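Acetylene hydratase (Pelobacter acetylenicus, PDB 2E7Z) catalyses the hydration of acetylene to acetaldehyde, using a tungsten-bis(molybdopterin guanine dinucleotide) cofactor together with a [4Fe-4S] cluster. Local coordinates at residues 644-647 and 652-655. Residues are numbered along the deposited sequence; the frame is centred on the assembly and turned at random.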
ATOM      1  N   TRP A 644       8.354 -27.325 -12.016  1.00 20.86           N
ATOM      2  CA  TRP A 644       9.121 -26.236 -11.367  1.00 20.25           C
ATOM      3  C   TRP A 644      10.098 -25.548 -12.308  1.00 20.14           C
ATOM      4  O   TRP A 644      10.817 -26.214 -13.069  1.00 20.25           O
ATOM      5  CB  TRP A 644       9.851 -26.779 -10.141  1.00 21.17           C
ATOM      6  CG  TRP A 644       8.909 -27.104  -9.009  1.00 22.25           C
ATOM      7  CD1 TRP A 644       8.238 -28.278  -8.805  1.00 23.92           C
ATOM      8  CD2 TRP A 644       8.505 -26.222  -7.950  1.00 23.11           C
ATOM      9  NE1 TRP A 644       7.455 -28.183  -7.671  1.00 24.63           N
ATOM     10  CE2 TRP A 644       7.608 -26.935  -7.126  1.00 24.61           C
ATOM     11  CE3 TRP A 644       8.826 -24.897  -7.609  1.00 24.15           C
ATOM     12  CZ2 TRP A 644       7.019 -26.368  -5.985  1.00 24.30           C
ATOM     13  CZ3 TRP A 644       8.245 -24.334  -6.473  1.00 23.17           C
ATOM     14  CH2 TRP A 644       7.355 -25.075  -5.675  1.00 24.41           C
ATOM     15  N   ILE A 645      10.132 -24.215 -12.235  1.00 18.41           N
ATOM     16  CA  ILE A 645      10.965 -23.421 -13.114  1.00 17.61           C
ATOM     17  C   ILE A 645      11.677 -22.335 -12.307  1.00 16.90           C
ATOM     18  O   ILE A 645      11.265 -22.012 -11.188  1.00 17.38           O
ATOM     19  CB  ILE A 645      10.148 -22.749 -14.261  1.00 17.61           C
ATOM     20  CG1 ILE A 645       9.042 -21.832 -13.728  1.00 18.37           C
ATOM     21  CG2 ILE A 645       9.507 -23.789 -15.187  1.00 17.31           C
ATOM     22  CD1 ILE A 645       8.503 -20.862 -14.767  1.00 18.58           C
ATOM     23  N   TRP A 646      12.740 -21.772 -12.879  1.00 16.00           N
ATOM     24  CA  TRP A 646      13.254 -20.496 -12.418  1.00 15.36           C
ATOM     25  C   TRP A 646      12.696 -19.394 -13.313  1.00 15.24           C
ATOM     26  O   TRP A 646      12.581 -19.546 -14.535  1.00 15.78           O
ATOM     27  CB  TRP A 646      14.779 -20.472 -12.497  1.00 16.01           C
ATOM     28  CG  TRP A 646      15.474 -21.391 -11.561  1.00 16.78           C
ATOM     29  CD1 TRP A 646      16.062 -22.601 -11.867  1.00 17.29           C
ATOM     30  CD2 TRP A 646      15.702 -21.175 -10.162  1.00 16.42           C
ATOM     31  NE1 TRP A 646      16.626 -23.151 -10.732  1.00 16.91           N
ATOM     32  CE2 TRP A 646      16.427 -22.287  -9.675  1.00 16.41           C
ATOM     33  CE3 TRP A 646      15.367 -20.142  -9.272  1.00 14.82           C
ATOM     34  CZ2 TRP A 646      16.816 -22.395  -8.330  1.00 15.98           C
ATOM     35  CZ3 TRP A 646      15.770 -20.245  -7.938  1.00 15.51           C
ATOM     36  CH2 TRP A 646      16.478 -21.373  -7.482  1.00 16.10           C
ATOM     37  N   VAL A 647      12.364 -18.265 -12.707  1.00 14.06           N
ATOM     38  CA  VAL A 647      12.047 -17.074 -13.473  1.00 14.29           C
ATOM     39  C   VAL A 647      13.124 -16.070 -13.097  1.00 13.85           C
ATOM     40  O   VAL A 647      13.336 -15.795 -11.915  1.00 13.31           O
ATOM     41  CB  VAL A 647      10.634 -16.540 -13.165  1.00 14.61           C
ATOM     42  CG1 VAL A 647      10.364 -15.270 -13.949  1.00 16.18           C
ATOM     43  CG2 VAL A 647       9.592 -17.628 -13.490  1.00 15.82           C
ATOM     44  N   GLY A 652      17.884 -10.909 -10.593  1.00  9.33           N
ATOM     45  CA  GLY A 652      17.939 -12.115  -9.791  1.00  9.13           C
ATOM     46  C   GLY A 652      16.891 -13.092 -10.263  1.00  9.81           C
ATOM     47  O   GLY A 652      16.276 -12.876 -11.300  1.00 10.49           O
ATOM     48  N   ARG A 653      16.671 -14.155  -9.500  1.00 10.20           N
ATOM     49  CA  ARG A 653      15.709 -15.183  -9.923  1.00 10.39           C
ATOM     50  C   ARG A 653      14.924 -15.723  -8.731  1.00 10.85           C
ATOM     51  O   ARG A 653      15.330 -15.545  -7.583  1.00 10.80           O
ATOM     52  CB  ARG A 653      16.410 -16.354 -10.637  1.00 10.93           C
ATOM     53  CG  ARG A 653      17.311 -17.166  -9.739  1.00 11.59           C
ATOM     54  CD  ARG A 653      17.984 -18.267 -10.527  1.00 13.93           C
ATOM     55  NE  ARG A 653      18.682 -19.170  -9.625  1.00 12.25           N
ATOM     56  CZ  ARG A 653      19.357 -20.242 -10.034  1.00 14.45           C
ATOM     57  NH1 ARG A 653      19.411 -20.521 -11.345  1.00 13.20           N
ATOM     58  NH2 ARG A 653      19.970 -21.027  -9.149  1.00 14.20           N
ATOM     59  N   LEU A 654      13.778 -16.329  -9.020  1.00 11.57           N
ATOM     60  CA  LEU A 654      13.040 -17.056  -7.994  1.00 12.10           C
ATOM     61  C   LEU A 654      12.497 -18.344  -8.590  1.00 12.14           C
ATOM     62  O   LEU A 654      12.356 -18.456  -9.817  1.00 12.79           O
ATOM     63  CB  LEU A 654      11.878 -16.249  -7.408  1.00 12.01           C
ATOM     64  CG  LEU A 654      10.578 -16.043  -8.210  1.00 11.61           C
ATOM     65  CD1 LEU A 654       9.570 -15.255  -7.367  1.00 12.42           C
ATOM     66  CD2 LEU A 654      10.833 -15.310  -9.529  1.00 13.44           C
ATOM     67  N   LYS A 655      12.170 -19.292  -7.713  1.00 12.91           N
ATOM     68  CA  LYS A 655      11.758 -20.636  -8.103  1.00 14.27           C
ATOM     69  C   LYS A 655      10.255 -20.761  -7.951  1.00 14.68           C
ATOM     70  O   LYS A 655       9.712 -20.438  -6.888  1.00 15.44           O
ATOM     71  CB  LYS A 655      12.448 -21.636  -7.200  1.00 14.74           C
ATOM     72  CG  LYS A 655      12.085 -23.098  -7.507  1.00 18.27           C
ATOM     73  CD  LYS A 655      12.775 -24.072  -6.580  1.00 20.23           C
ATOM     74  CE  LYS A 655      12.344 -25.494  -6.895  1.00 24.76           C
ATOM     75  NZ  LYS A 655      12.980 -26.514  -6.005  1.00 29.90           N
TER
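Trp646 is sandwiched between Arg653 and Lys655 on one face of the antiparallel hairpin formed by strands 644-648 and 653-660, the closely packed part of the contact. The guanidinium stacks face to face on the indole, planes 9° apart, with Arg653 CZ 3.6 Å from the centroid of the six-membered ring of Trp646: a cation-pi contact. The extended arginine chain crosses the ring at a slant, Arg653 CD 3.5 Å from Trp646 CE3. Against the opposite ring face Lys655 CB makes a CH-pi contact, offset toward the rim. Arg653 NH1 also hydrogen-bonds to Tyr725 OH on the adjacent strand 720-726, a second restraint on this exposed residue. Looser is the end of Lys655: with CG anti to the backbone N (chi1 180°) and the chain extended beyond, it crosses Trp644 at about a right angle, but NZ stays 5.2 Å from the centroid of the Trp644 six-membered ring, at most weakly attracted.

The other face is buried: Val647 CB meets Leu654 CD2 at 3.8 Å, and both side chains touch Ile671. These residues form the hydrogen-bonded pair, Val647 N to Leu654 O at 2.9 Å (171°) and Leu654 N to Val647 O at 3.0 Å. With Leu654 about 5 Å from the side chain of cofactor-binding Asp696, the chemistry is consistent with an amphipathic hairpin, its aliphatic face turned inward.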